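PDB 7LAP: aminoglycoside N(3)-acetyltransferase from Streptomyces griseus, which probably transfers an acetyl group from acetyl-CoA to the 3-amino group of aminoglycoside antibiotics, a modification that gives resistance to these drugs. Local coordinates for residues V42-R47 with G73-T78; V77-N82 with S140-G145; L189-E194 with D243-I248; T206-I211 with W219-D224; F232-A237 with V281-E286. All blocks are in the same frame, centred on the assembly; numbering follows the deposited sequence.

How the contacts relate
Contacts 1 and 2 lie in the core, about 9 Å apart between centres, and share Val77 and Thr78 of strand 74-78. They join this strand to a parallel neighbour and an antiparallel one, so backbone hydrogen bonds lead and apolar groups fill in. Contacts 3 and 5 are also buried and their centres are likewise about 9 Å apart, but they join helical and loop elements through aromatic and aliphatic side chains, with no hydrogen bond across either. The carboxylate of Glu194 connects the two through Tyr234. Contact 4, partly buried in a separate two-stranded hairpin, returns to backbone bonding and touches contact 2 through Trp81.

Contact 1: V42-R47 with G73-T78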
# COMPACT_ATOMS: atom_id res chain seq x y z
N VAL B 42 3.69 22.03 4.58
CA VAL B 42 4.75 21.18 5.14
C VAL B 42 4.87 19.90 4.33
O VAL B 42 3.91 19.14 4.19
CB VAL B 42 4.52 20.87 6.63
CG1 VAL B 42 3.17 20.28 6.88
CG2 VAL B 42 5.61 19.88 7.14
N MET B 43 6.07 19.67 3.80
CA MET B 43 6.43 18.38 3.21
C MET B 43 6.94 17.46 4.32
O MET B 43 7.78 17.86 5.13
CB MET B 43 7.52 18.60 2.16
CG MET B 43 8.01 17.35 1.52
SD MET B 43 9.10 17.78 0.14
CE MET B 43 9.01 16.22 -0.74
N PHE B 44 6.43 16.23 4.39
CA PHE B 44 6.77 15.42 5.54
C PHE B 44 7.16 14.01 5.12
O PHE B 44 6.61 13.46 4.17
CB PHE B 44 5.64 15.45 6.59
CG PHE B 44 4.38 14.72 6.19
CD1 PHE B 44 3.49 15.27 5.30
CD2 PHE B 44 4.08 13.50 6.78
CE1 PHE B 44 2.32 14.58 4.96
CE2 PHE B 44 2.93 12.81 6.46
CZ PHE B 44 2.05 13.34 5.53
N HIS B 45 8.18 13.50 5.81
CA HIS B 45 8.74 12.16 5.69
C HIS B 45 8.52 11.43 7.00
O HIS B 45 8.81 11.99 8.07
CB HIS B 45 10.24 12.25 5.39
CG HIS B 45 10.54 13.00 4.13
ND1 HIS B 45 10.72 14.37 4.08
CD2 HIS B 45 10.62 12.56 2.84
CE1 HIS B 45 10.94 14.74 2.83
NE2 HIS B 45 10.88 13.66 2.06
N THR B 46 8.03 10.20 6.94
CA THR B 46 7.48 9.53 8.11
C THR B 46 8.07 8.14 8.26
O THR B 46 8.13 7.37 7.29
CB THR B 46 5.95 9.42 8.03
OG1 THR B 46 5.40 10.68 7.69
CG2 THR B 46 5.38 8.94 9.42
N ARG B 47 8.45 7.79 9.48
CA ARG B 47 8.70 6.40 9.84
C ARG B 47 7.64 6.07 10.89
O ARG B 47 7.78 6.37 12.08
CB ARG B 47 10.14 6.21 10.32
CG ARG B 47 10.50 4.79 10.68
CD ARG B 47 12.02 4.58 10.62
NE ARG B 47 12.47 4.60 9.23
CZ ARG B 47 13.74 4.56 8.87
NH1 ARG B 47 14.69 4.51 9.79
NH2 ARG B 47 14.06 4.59 7.59
N GLY B 73 -3.72 25.58 5.18
CA GLY B 73 -2.42 24.95 5.01
C GLY B 73 -2.45 23.79 4.03
O GLY B 73 -3.49 23.42 3.48
N THR B 74 -1.28 23.19 3.82
CA THR B 74 -1.12 22.17 2.80
C THR B 74 -0.10 21.15 3.29
O THR B 74 0.90 21.53 3.89
CB THR B 74 -0.65 22.78 1.47
OG1 THR B 74 -1.52 23.85 1.10
CG2 THR B 74 -0.67 21.73 0.34
N LEU B 75 -0.34 19.87 3.00
CA LEU B 75 0.60 18.79 3.27
C LEU B 75 1.17 18.29 1.95
O LEU B 75 0.46 18.23 0.95
CB LEU B 75 -0.07 17.60 3.98
CG LEU B 75 -0.99 17.91 5.16
CD1 LEU B 75 -1.50 16.59 5.77
CD2 LEU B 75 -0.23 18.75 6.19
N LEU B 76 2.43 17.91 1.94
CA LEU B 76 3.12 17.38 0.78
C LEU B 76 3.94 16.14 1.09
O LEU B 76 4.52 16.06 2.14
CB LEU B 76 4.13 18.39 0.29
CG LEU B 76 3.93 19.29 -0.88
CD1 LEU B 76 3.27 20.51 -0.31
CD2 LEU B 76 5.23 19.68 -1.52
N VAL B 77 4.03 15.20 0.16
CA VAL B 77 4.86 14.02 0.35
C VAL B 77 5.57 13.71 -0.95
O VAL B 77 5.20 14.20 -2.02
CB VAL B 77 4.06 12.77 0.78
CG1 VAL B 77 3.40 12.97 2.19
CG2 VAL B 77 3.03 12.45 -0.27
N THR B 78 6.60 12.87 -0.87
CA THR B 78 7.25 12.39 -2.07
C THR B 78 6.71 10.99 -2.33
O THR B 78 6.64 10.17 -1.41
CB THR B 78 8.77 12.43 -1.93
OG1 THR B 78 9.36 11.83 -3.08
CG2 THR B 78 9.28 11.63 -0.71
O HOH W 1 7.22 12.04 1.83
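Phe44 holds CG between its backbone N and carbonyl carbon (chi1 70°), while Val77 sets CG1 anti to its own carbonyl carbon; the two side chains lie side by side, pointing the same way, and the valine methyl comes over one face of the ring. Val77 CG1 stands 3.8 Å from the centroid of the Phe44 ring, a CH-pi contact displaced toward CE1. Val42 and Leu75 pair on the same face of the sheet, Val42 CG1 meeting Leu75 CD2 at 3.8 Å. On the opposite face the extended chain of Met43 carries its methyl to Thr78, with Met43 CE 4.0 Å from Thr78 CB, and the imidazole of His45 comes against Thr78 CG2.

The backbones illustrate how a water can carry the pattern on where two parallel strands part. Val42 N donates to Thr74 O, Leu76 N to Val42 O, and Phe44 N to Leu76 O at 3.0 Å. Beyond this the strands, inclined at 43°, separate, and a water takes the next place: it donates to Phe44 O (2.8 Å) and accepts from Thr78 N (2.9 Å).

The pair belongs to a beta-alpha-beta crossover. Helix 58-69, between the strands in sequence, packs on Phe44 and Leu75 together with helix 120-126; helix 148-152 meets Leu76, and strand 176-180 bonds the other edge of strand 41-46.

Contact 2: V77-N82 with S140-G145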
# COMPACT_ATOMS: atom_id res chain seq x y z
N VAL B 77 4.03 15.20 0.16
CA VAL B 77 4.86 14.02 0.35
C VAL B 77 5.57 13.71 -0.95
O VAL B 77 5.20 14.20 -2.02
CB VAL B 77 4.06 12.77 0.78
CG1 VAL B 77 3.40 12.97 2.19
CG2 VAL B 77 3.03 12.45 -0.27
N THR B 78 6.60 12.87 -0.87
CA THR B 78 7.25 12.39 -2.07
C THR B 78 6.71 10.99 -2.33
O THR B 78 6.64 10.17 -1.41
CB THR B 78 8.77 12.43 -1.93
OG1 THR B 78 9.36 11.83 -3.08
CG2 THR B 78 9.28 11.63 -0.71
N CYS B 79 6.22 10.75 -3.56
CA CYS B 79 5.64 9.45 -3.96
C CYS B 79 6.54 8.62 -4.87
O CYS B 79 6.88 7.46 -4.55
CB CYS B 79 4.30 9.70 -4.71
SG CYS B 79 3.00 10.26 -3.66
N GLY B 80 6.93 9.15 -6.03
CA GLY B 80 7.58 8.30 -7.02
C GLY B 80 6.62 7.23 -7.53
O GLY B 80 5.42 7.29 -7.34
N TRP B 81 7.20 6.23 -8.19
CA TRP B 81 6.44 5.17 -8.87
C TRP B 81 7.10 3.82 -8.59
O TRP B 81 8.21 3.56 -9.08
CB TRP B 81 6.40 5.43 -10.37
CG TRP B 81 5.61 4.45 -11.18
CD1 TRP B 81 4.68 3.53 -10.71
CD2 TRP B 81 5.69 4.26 -12.59
NE1 TRP B 81 4.20 2.79 -11.76
CE2 TRP B 81 4.79 3.22 -12.93
CE3 TRP B 81 6.41 4.90 -13.62
CZ2 TRP B 81 4.59 2.80 -14.25
CZ3 TRP B 81 6.23 4.46 -14.94
CH2 TRP B 81 5.33 3.42 -15.24
N ASN B 82 6.43 2.97 -7.80
CA ASN B 82 7.04 1.71 -7.38
C ASN B 82 7.30 0.78 -8.55
O ASN B 82 8.28 0.03 -8.54
CB ASN B 82 6.16 0.96 -6.38
CG ASN B 82 6.94 -0.10 -5.64
OD1 ASN B 82 7.78 0.21 -4.80
ND2 ASN B 82 6.72 -1.37 -6.00
N SER B 140 7.30 11.92 -8.82
CA SER B 140 6.04 12.59 -8.51
C SER B 140 5.95 12.90 -7.02
O SER B 140 6.51 12.19 -6.18
CB SER B 140 4.84 11.74 -8.92
OG SER B 140 4.84 10.49 -8.24
N LEU B 141 5.27 13.98 -6.70
CA LEU B 141 4.91 14.26 -5.32
C LEU B 141 3.40 14.14 -5.22
O LEU B 141 2.71 13.98 -6.22
CB LEU B 141 5.35 15.67 -4.91
CG LEU B 141 6.79 16.10 -5.17
CD1 LEU B 141 7.06 17.38 -4.41
CD2 LEU B 141 7.65 15.04 -4.62
N ALA B 142 2.89 14.28 -4.00
CA ALA B 142 1.46 14.47 -3.86
C ALA B 142 1.23 15.51 -2.78
O ALA B 142 2.07 15.70 -1.91
CB ALA B 142 0.77 13.16 -3.52
N ALA B 143 0.07 16.15 -2.84
CA ALA B 143 -0.25 17.23 -1.92
C ALA B 143 -1.74 17.21 -1.58
O ALA B 143 -2.58 16.79 -2.39
CB ALA B 143 0.13 18.60 -2.50
N LEU B 144 -2.06 17.76 -0.41
CA LEU B 144 -3.42 17.79 0.10
C LEU B 144 -3.58 19.10 0.85
O LEU B 144 -2.83 19.36 1.80
CB LEU B 144 -3.70 16.59 1.04
CG LEU B 144 -5.11 16.52 1.63
CD1 LEU B 144 -6.18 16.28 0.52
CD2 LEU B 144 -5.22 15.43 2.73
N GLY B 145 -4.57 19.91 0.46
CA GLY B 145 -4.78 21.16 1.16
C GLY B 145 -4.86 22.35 0.20
O GLY B 145 -4.95 22.18 -1.02
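Ser140 O is gripped by two successive amides, Cys79 N at 3.0 Å and Gly80 N at 3.1 Å from that oxygen. Both N-H groups reach it from the same face of the carbonyl plane, and the Gly80 bond is nearly straight, at 168° about the hydrogen. Gly80 has a positive phi of 65°, a value that favours glycine, at the point where the chain leaves the strand. The two-donor bonding resembles that of a classic beta bulge, although it falls just beyond the strand and the positive phi of Gly80 sets it apart.

Deeper in, the pairing becomes regular. Val77 and Ala142 form an antiparallel hydrogen-bonded pair, Val77 N to Ala142 O at 2.9 Å with the reciprocal bond beside it, and Thr78 and Leu141 follow as a non-hydrogen-bonded pair. Strand 74-78 is one of the points where the mixed seven-stranded sheet changes sense: parallel to strand 41-46 on one edge, antiparallel to strand 141-145 on the other.

Side chains fill in around this frame. Cys79 SG, anti to the carbonyl carbon of its residue (chi1 -71°), touches Ala142 CB at 3.7 Å, and Val77 CG2 meets the same methyl at 4.0 Å. On the other face Leu141 CD2 lies 3.7 Å from Thr78 CA. Arg133 binds both Ser140 OG and Gly80 O, while farther along Asn82 packs on Arg120 of the second subunit.

Contact 3: L189-E194 with D243-I248; sequences LLHHAE and DPFAVI
Phe245 fills the gap to Leu190, His191 and Glu194 between two helices whose axes, taken over these short segments, come no closer than 11.3 Å and cross nearly perpendicularly, at 94°. Its ring is the tightly packed part. Leu190 CB sits over the centre of one face, 3.6 Å from the centroid of the Phe245 ring, and Glu194 OE1 comes to the ring edge, 3.4 Å from Phe245 CZ. The rim atom Phe245 CE2 in turn lies over a face of the His191 imidazole, the two rings meeting obliquely. His191 ND1 donates to Glu194 OE1 at 2.8 Å, practically in the imidazole plane, which helps hold the imidazole's orientation; the carboxylate is also held at Glu194 OE2 by Tyr234 OH and Ala231 N.

Looser is the approach of Leu190 CD1 to Ile248 CG2, at 4.0 Å. Separately, partly exposed Asp243 caps the helix start through a weak bond from Phe245 N.

Helix 273-289 packs against both partners, touching Leu189, Ala193 and Ile248, while helix 166-172 adjoins Leu189 and His192.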
# COMPACT_ATOMS: atom_id res chain seq x y z
N LEU B 189 14.04 17.42 -0.23
CA LEU B 189 14.28 18.80 -0.62
C LEU B 189 15.74 19.07 -0.99
O LEU B 189 16.02 19.98 -1.77
CB LEU B 189 13.82 19.72 0.51
CG LEU B 189 14.07 21.21 0.29
CD1 LEU B 189 13.29 21.70 -0.92
CD2 LEU B 189 13.73 22.01 1.55
N LEU B 190 16.69 18.30 -0.44
CA LEU B 190 18.09 18.52 -0.79
C LEU B 190 18.42 18.07 -2.22
O LEU B 190 19.52 18.38 -2.70
CB LEU B 190 19.00 17.82 0.22
CG LEU B 190 19.05 18.48 1.60
CD1 LEU B 190 19.89 17.68 2.59
CD2 LEU B 190 19.57 19.91 1.49
N HIS B 191 17.52 17.36 -2.90
CA HIS B 191 17.72 17.15 -4.33
C HIS B 191 17.51 18.45 -5.11
O HIS B 191 18.13 18.65 -6.15
CB HIS B 191 16.76 16.08 -4.87
CG HIS B 191 17.11 14.69 -4.43
ND1 HIS B 191 18.38 14.17 -4.52
CD2 HIS B 191 16.34 13.72 -3.88
CE1 HIS B 191 18.39 12.94 -4.05
NE2 HIS B 191 17.16 12.63 -3.67
N HIS B 192 16.64 19.33 -4.62
CA HIS B 192 16.51 20.66 -5.20
C HIS B 192 17.79 21.46 -4.98
O HIS B 192 18.23 22.20 -5.88
CB HIS B 192 15.30 21.39 -4.59
CG HIS B 192 15.07 22.78 -5.12
ND1 HIS B 192 14.97 23.06 -6.46
CD2 HIS B 192 14.92 23.96 -4.48
CE1 HIS B 192 14.76 24.35 -6.63
NE2 HIS B 192 14.74 24.93 -5.45
N ALA B 193 18.41 21.31 -3.81
CA ALA B 193 19.73 21.92 -3.60
C ALA B 193 20.75 21.39 -4.60
O ALA B 193 21.52 22.17 -5.18
CB ALA B 193 20.21 21.67 -2.16
N GLU B 194 20.81 20.07 -4.79
CA GLU B 194 21.72 19.52 -5.80
C GLU B 194 21.44 20.10 -7.18
O GLU B 194 22.38 20.41 -7.93
CB GLU B 194 21.61 18.00 -5.83
CG GLU B 194 22.21 17.30 -4.63
CD GLU B 194 22.06 15.79 -4.69
OE1 GLU B 194 20.93 15.29 -4.98
OE2 GLU B 194 23.07 15.09 -4.44
N ASP B 243 26.00 8.95 4.77
CA ASP B 243 25.16 9.47 3.69
C ASP B 243 25.31 10.98 3.58
O ASP B 243 25.19 11.68 4.59
CB ASP B 243 23.69 9.11 3.91
CG ASP B 243 22.81 9.44 2.70
OD1 ASP B 243 22.58 10.63 2.42
OD2 ASP B 243 22.35 8.49 2.03
N PRO B 244 25.58 11.49 2.37
CA PRO B 244 25.76 12.95 2.21
C PRO B 244 24.63 13.79 2.77
O PRO B 244 24.91 14.75 3.51
CB PRO B 244 25.91 13.11 0.69
CG PRO B 244 26.50 11.79 0.25
CD PRO B 244 25.84 10.75 1.13
N PHE B 245 23.37 13.46 2.46
CA PHE B 245 22.26 14.26 2.98
C PHE B 245 22.22 14.22 4.50
O PHE B 245 21.87 15.21 5.15
CB PHE B 245 20.92 13.77 2.40
CG PHE B 245 20.69 14.19 0.95
CD1 PHE B 245 21.67 14.85 0.23
CD2 PHE B 245 19.49 13.91 0.32
CE1 PHE B 245 21.45 15.23 -1.09
CE2 PHE B 245 19.26 14.29 -0.98
CZ PHE B 245 20.26 14.95 -1.70
N ALA B 246 22.60 13.09 5.10
CA ALA B 246 22.64 13.03 6.56
C ALA B 246 23.68 13.99 7.11
O ALA B 246 23.46 14.64 8.14
CB ALA B 246 22.92 11.60 7.02
N VAL B 247 24.83 14.09 6.43
CA VAL B 247 25.87 15.02 6.87
C VAL B 247 25.41 16.47 6.69
O VAL B 247 25.58 17.30 7.59
CB VAL B 247 27.18 14.74 6.12
CG1 VAL B 247 28.26 15.76 6.51
CG2 VAL B 247 27.63 13.32 6.39
N ILE B 248 24.80 16.78 5.55
CA ILE B 248 24.32 18.15 5.31
C ILE B 248 23.28 18.56 6.36
O ILE B 248 23.35 19.65 6.94
CB ILE B 248 23.75 18.26 3.88
CG1 ILE B 248 24.80 17.89 2.83
CG2 ILE B 248 23.23 19.67 3.60
CD1 ILE B 248 24.30 18.06 1.40

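Contact 4: T206-I211 with W219-D224; sequences TYEQPI and WRTFRD
Pro210 fits flat against Trp219: the two side chains run side by side, Pro210 CB lying over the centre of the indole and Pro210 CD reaching 3.5 Å from Trp219 CZ3. On the other face of the hairpin the bump is Phe222 CB, which presses on the Tyr207 ring 3.5 Å from Tyr207 CZ. CG of Tyr207 stands between its backbone N and carbonyl carbon (chi1 56°), on the side of Phe222. The two aromatic rings are nearly parallel, 17° apart, but slid until they barely overlap. The far end of the phenyl comes up against Gln209 and Ile211, with Phe222 CZ 4.1 Å from Ile211 CG2. Back on the face of Pro210 and Trp219, Thr206 CG2 approaches Thr221 CG2 at 3.5 Å.

This relief rests on regular antiparallel pairing: Tyr207 with Phe222 and Gln209 with Arg220 each exchange two backbone bonds, the shortest from Phe222 N to Tyr207 O at 2.8 Å.

The hairpin of strands 204-213 and 216-225 forms a sheet of its own. Arg101 of helix 94-103 forms a salt bridge with Glu208, and its carbonyl oxygen accepts from Trp219 NE1; Tyr87 stacks on Tyr207, and Asp158 forms a salt bridge with Arg220.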
# COMPACT_ATOMS: atom_id res chain seq x y z
N THR B 206 19.91 9.97 -17.70
CA THR B 206 18.94 9.94 -18.79
C THR B 206 18.27 8.58 -18.75
O THR B 206 18.95 7.56 -18.66
CB THR B 206 19.61 10.16 -20.14
OG1 THR B 206 20.14 11.48 -20.21
CG2 THR B 206 18.61 9.97 -21.26
N TYR B 207 16.94 8.57 -18.76
CA TYR B 207 16.19 7.33 -18.73
C TYR B 207 14.92 7.54 -19.54
O TYR B 207 14.58 8.67 -19.92
CB TYR B 207 15.89 6.88 -17.29
CG TYR B 207 15.17 7.93 -16.51
CD1 TYR B 207 15.87 8.92 -15.82
CD2 TYR B 207 13.78 7.98 -16.50
CE1 TYR B 207 15.20 9.91 -15.13
CE2 TYR B 207 13.10 8.96 -15.81
CZ TYR B 207 13.81 9.91 -15.12
OH TYR B 207 13.13 10.89 -14.47
N GLU B 208 14.22 6.47 -19.82
CA GLU B 208 12.94 6.58 -20.50
C GLU B 208 11.87 5.96 -19.62
O GLU B 208 12.14 5.06 -18.85
CB GLU B 208 12.97 5.90 -21.85
CG GLU B 208 14.16 6.32 -22.65
CD GLU B 208 14.37 5.43 -23.84
OE1 GLU B 208 13.45 5.33 -24.66
OE2 GLU B 208 15.46 4.82 -23.93
N GLN B 209 10.66 6.48 -19.73
CA GLN B 209 9.57 5.93 -18.95
C GLN B 209 8.29 6.20 -19.71
O GLN B 209 8.18 7.22 -20.41
CB GLN B 209 9.52 6.53 -17.54
CG GLN B 209 10.31 5.68 -16.51
CD GLN B 209 10.41 6.35 -15.17
OE1 GLN B 209 9.67 7.28 -14.88
NE2 GLN B 209 11.32 5.87 -14.33
N PRO B 210 7.32 5.29 -19.64
CA PRO B 210 6.07 5.48 -20.37
C PRO B 210 5.13 6.40 -19.59
O PRO B 210 4.88 6.19 -18.40
CB PRO B 210 5.50 4.06 -20.49
CG PRO B 210 6.06 3.35 -19.30
CD PRO B 210 7.40 3.96 -19.00
N ILE B 211 4.62 7.41 -20.29
CA ILE B 211 3.58 8.29 -19.77
C ILE B 211 2.38 8.27 -20.72
O ILE B 211 2.41 7.69 -21.81
CB ILE B 211 4.09 9.73 -19.53
CG1 ILE B 211 4.63 10.33 -20.82
CG2 ILE B 211 5.19 9.73 -18.47
CD1 ILE B 211 4.46 11.85 -20.92
N TRP B 219 6.32 6.70 -24.86
CA TRP B 219 7.58 6.77 -24.13
C TRP B 219 8.14 8.18 -24.22
O TRP B 219 7.88 8.91 -25.18
CB TRP B 219 8.58 5.75 -24.68
CG TRP B 219 8.22 4.36 -24.26
CD1 TRP B 219 7.27 3.57 -24.82
CD2 TRP B 219 8.73 3.64 -23.13
NE1 TRP B 219 7.17 2.39 -24.13
CE2 TRP B 219 8.06 2.41 -23.09
CE3 TRP B 219 9.70 3.91 -22.16
CZ2 TRP B 219 8.34 1.43 -22.11
CZ3 TRP B 219 9.97 2.96 -21.19
CH2 TRP B 219 9.29 1.73 -21.17
N ARG B 220 8.88 8.57 -23.18
CA ARG B 220 9.55 9.87 -23.16
C ARG B 220 10.92 9.68 -22.54
O ARG B 220 11.10 8.85 -21.64
CB ARG B 220 8.75 10.92 -22.36
CG ARG B 220 9.24 12.34 -22.58
CD ARG B 220 8.35 13.41 -21.96
NE ARG B 220 8.85 14.75 -22.28
CZ ARG B 220 10.03 15.26 -21.90
NH1 ARG B 220 10.87 14.58 -21.11
NH2 ARG B 220 10.37 16.49 -22.28
N THR B 221 11.90 10.43 -23.02
CA THR B 221 13.23 10.47 -22.44
C THR B 221 13.30 11.62 -21.45
O THR B 221 12.82 12.72 -21.73
CB THR B 221 14.29 10.64 -23.53
OG1 THR B 221 14.34 9.45 -24.33
CG2 THR B 221 15.66 10.87 -22.93
N PHE B 222 13.90 11.36 -20.29
CA PHE B 222 13.97 12.31 -19.19
C PHE B 222 15.41 12.56 -18.80
O PHE B 222 16.23 11.63 -18.81
CB PHE B 222 13.21 11.80 -17.95
CG PHE B 222 11.76 11.61 -18.19
CD1 PHE B 222 11.28 10.41 -18.70
CD2 PHE B 222 10.86 12.65 -17.95
CE1 PHE B 222 9.93 10.22 -18.93
CE2 PHE B 222 9.50 12.48 -18.18
CZ PHE B 222 9.02 11.26 -18.68
N ARG B 223 15.71 13.79 -18.43
CA ARG B 223 17.00 14.16 -17.88
C ARG B 223 16.80 14.72 -16.49
O ARG B 223 15.87 15.49 -16.27
CB ARG B 223 17.71 15.18 -18.77
CG ARG B 223 19.07 15.59 -18.23
CD ARG B 223 19.71 16.60 -19.13
NE ARG B 223 20.69 17.43 -18.44
CZ ARG B 223 22.00 17.18 -18.41
NH1 ARG B 223 22.50 16.11 -19.03
NH2 ARG B 223 22.81 18.01 -17.78
N ASP B 224 17.69 14.34 -15.57
CA ASP B 224 17.60 14.73 -14.16
C ASP B 224 19.02 14.70 -13.60
O ASP B 224 19.93 14.16 -14.22
CB ASP B 224 16.65 13.79 -13.39
CG ASP B 224 16.33 14.28 -11.95
OD1 ASP B 224 16.53 15.48 -11.64
OD2 ASP B 224 15.84 13.47 -11.13
O HOH W 2 13.93 11.83 -12.24

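Contact 5: F232-A237 with V281-E286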
# COMPACT_ATOMS: atom_id res chain seq x y z
N PHE B 232 26.81 14.61 -7.04
CA PHE B 232 28.25 14.83 -7.10
C PHE B 232 28.95 13.63 -6.51
O PHE B 232 28.31 12.73 -5.95
CB PHE B 232 28.66 16.10 -6.35
CG PHE B 232 27.96 17.34 -6.81
CD1 PHE B 232 26.72 17.67 -6.31
CD2 PHE B 232 28.54 18.16 -7.77
CE1 PHE B 232 26.06 18.80 -6.75
CE2 PHE B 232 27.89 19.29 -8.21
CZ PHE B 232 26.65 19.61 -7.70
N ASP B 233 30.26 13.60 -6.63
CA ASP B 233 31.04 12.70 -5.80
C ASP B 233 31.31 13.45 -4.50
O ASP B 233 32.07 14.43 -4.49
CB ASP B 233 32.33 12.23 -6.46
CG ASP B 233 33.02 11.17 -5.64
OD1 ASP B 233 32.60 10.95 -4.48
OD2 ASP B 233 33.95 10.52 -6.15
N TYR B 234 30.69 13.00 -3.43
CA TYR B 234 30.90 13.54 -2.10
C TYR B 234 32.04 12.85 -1.35
O TYR B 234 32.12 12.97 -0.13
CB TYR B 234 29.61 13.42 -1.31
CG TYR B 234 28.43 14.14 -1.90
CD1 TYR B 234 28.29 15.51 -1.74
CD2 TYR B 234 27.45 13.45 -2.60
CE1 TYR B 234 27.20 16.17 -2.25
CE2 TYR B 234 26.35 14.10 -3.10
CZ TYR B 234 26.23 15.46 -2.93
OH TYR B 234 25.13 16.13 -3.44
N SER B 235 32.91 12.12 -2.07
CA SER B 235 34.02 11.39 -1.47
C SER B 235 34.88 12.24 -0.55
O SER B 235 35.30 11.79 0.53
CB SER B 235 34.91 10.82 -2.57
OG SER B 235 35.71 11.86 -3.12
N SER B 236 35.19 13.46 -0.97
CA SER B 236 36.10 14.30 -0.21
C SER B 236 35.43 14.95 0.99
O SER B 236 36.09 15.22 2.00
CB SER B 236 36.70 15.38 -1.11
OG SER B 236 35.70 15.95 -1.94
N ALA B 237 34.12 15.19 0.91
CA ALA B 237 33.44 15.92 1.96
C ALA B 237 32.72 15.04 2.96
O ALA B 237 32.28 15.53 4.00
CB ALA B 237 32.44 16.90 1.35
N VAL B 281 22.80 24.31 -0.64
CA VAL B 281 23.55 24.65 -1.83
C VAL B 281 24.89 25.26 -1.45
O VAL B 281 25.92 24.96 -2.06
CB VAL B 281 22.72 25.59 -2.73
CG1 VAL B 281 21.58 24.83 -3.35
CG2 VAL B 281 22.18 26.71 -1.93
N ARG B 282 24.91 26.08 -0.40
CA ARG B 282 26.18 26.65 0.05
C ARG B 282 27.10 25.56 0.59
O ARG B 282 28.32 25.60 0.39
CB ARG B 282 25.93 27.72 1.11
CG ARG B 282 27.21 28.28 1.72
CD ARG B 282 26.96 29.62 2.37
NE ARG B 282 25.78 29.52 3.23
CZ ARG B 282 25.80 29.03 4.46
NH1 ARG B 282 26.95 28.63 5.01
NH2 ARG B 282 24.67 28.94 5.16
N TRP B 283 26.53 24.56 1.26
CA TRP B 283 27.35 23.43 1.70
C TRP B 283 28.00 22.73 0.51
O TRP B 283 29.20 22.47 0.51
CB TRP B 283 26.48 22.45 2.50
CG TRP B 283 27.28 21.39 3.20
CD1 TRP B 283 27.71 21.40 4.49
CD2 TRP B 283 27.74 20.16 2.63
NE1 TRP B 283 28.42 20.26 4.76
CE2 TRP B 283 28.44 19.47 3.63
CE3 TRP B 283 27.61 19.57 1.36
CZ2 TRP B 283 29.03 18.23 3.42
CZ3 TRP B 283 28.19 18.34 1.15
CH2 TRP B 283 28.89 17.68 2.17
N ILE B 284 27.21 22.44 -0.52
CA ILE B 284 27.73 21.69 -1.66
C ILE B 284 28.76 22.51 -2.42
O ILE B 284 29.80 21.99 -2.84
CB ILE B 284 26.57 21.26 -2.58
CG1 ILE B 284 25.67 20.26 -1.85
CG2 ILE B 284 27.12 20.71 -3.89
CD1 ILE B 284 24.42 19.91 -2.63
N GLU B 285 28.50 23.80 -2.59
CA GLU B 285 29.42 24.62 -3.37
C GLU B 285 30.71 24.88 -2.62
O GLU B 285 31.79 24.95 -3.23
CB GLU B 285 28.73 25.93 -3.76
CG GLU B 285 27.62 25.67 -4.78
CD GLU B 285 26.89 26.93 -5.18
OE1 GLU B 285 27.00 27.93 -4.45
OE2 GLU B 285 26.21 26.91 -6.24
N GLU B 286 30.64 25.00 -1.29
CA GLU B 286 31.87 25.25 -0.56
C GLU B 286 32.71 23.99 -0.42
O GLU B 286 33.93 24.03 -0.61
CB GLU B 286 31.56 25.86 0.81
CG GLU B 286 31.02 27.28 0.68
CD GLU B 286 30.62 27.91 2.00
OE1 GLU B 286 30.43 27.17 2.99
OE2 GLU B 286 30.49 29.15 2.03
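Phe232 presents one ring face to Ile284, whose CG2 lies 4.0 Å from the centroid of the Phe232 ring in a CH-pi contact, while Tyr234 OH sits in the plane of that ring at its edge. The Tyr234 ring has Phe232 CB over one face, toward the rim, and Ile284 CG1 near its plane at the edge. Trp283 turns its edge to the tyrosine: Tyr234 CD1 is 4.0 Å from Trp283 CZ3 and close to the indole plane. Ala237 CB comes obliquely to the same indole, 3.7 Å from Trp283 CH2.

Ile284 serves two of these rings because its branches diverge. CG2, anti to the backbone N, crosses to Phe232, touching Phe232 CE1 at 3.6 Å; CG1 is anti to the carbonyl carbon (chi1 -66°), and the extended chi2 carries CD1 toward the tyrosine hydroxyl, with Ile284 CD1 3.9 Å from Tyr234 OH.

The loop that supplies the rings contains an Asx turn, in which Ser235 N donates to Asp233 OD1 at 2.7 Å, from above the carboxylate plane. The loop segment between strand 216-225 and helix 244-254 lays Phe232 and Tyr234 against helix 273-289, close to the C-terminus. His287, one turn on from Trp283, stacks on the indole, and Leu288 of that helix touches Phe232 and Tyr234. The hydroxyl of Tyr234 is held by Glu194 of helix 189-196.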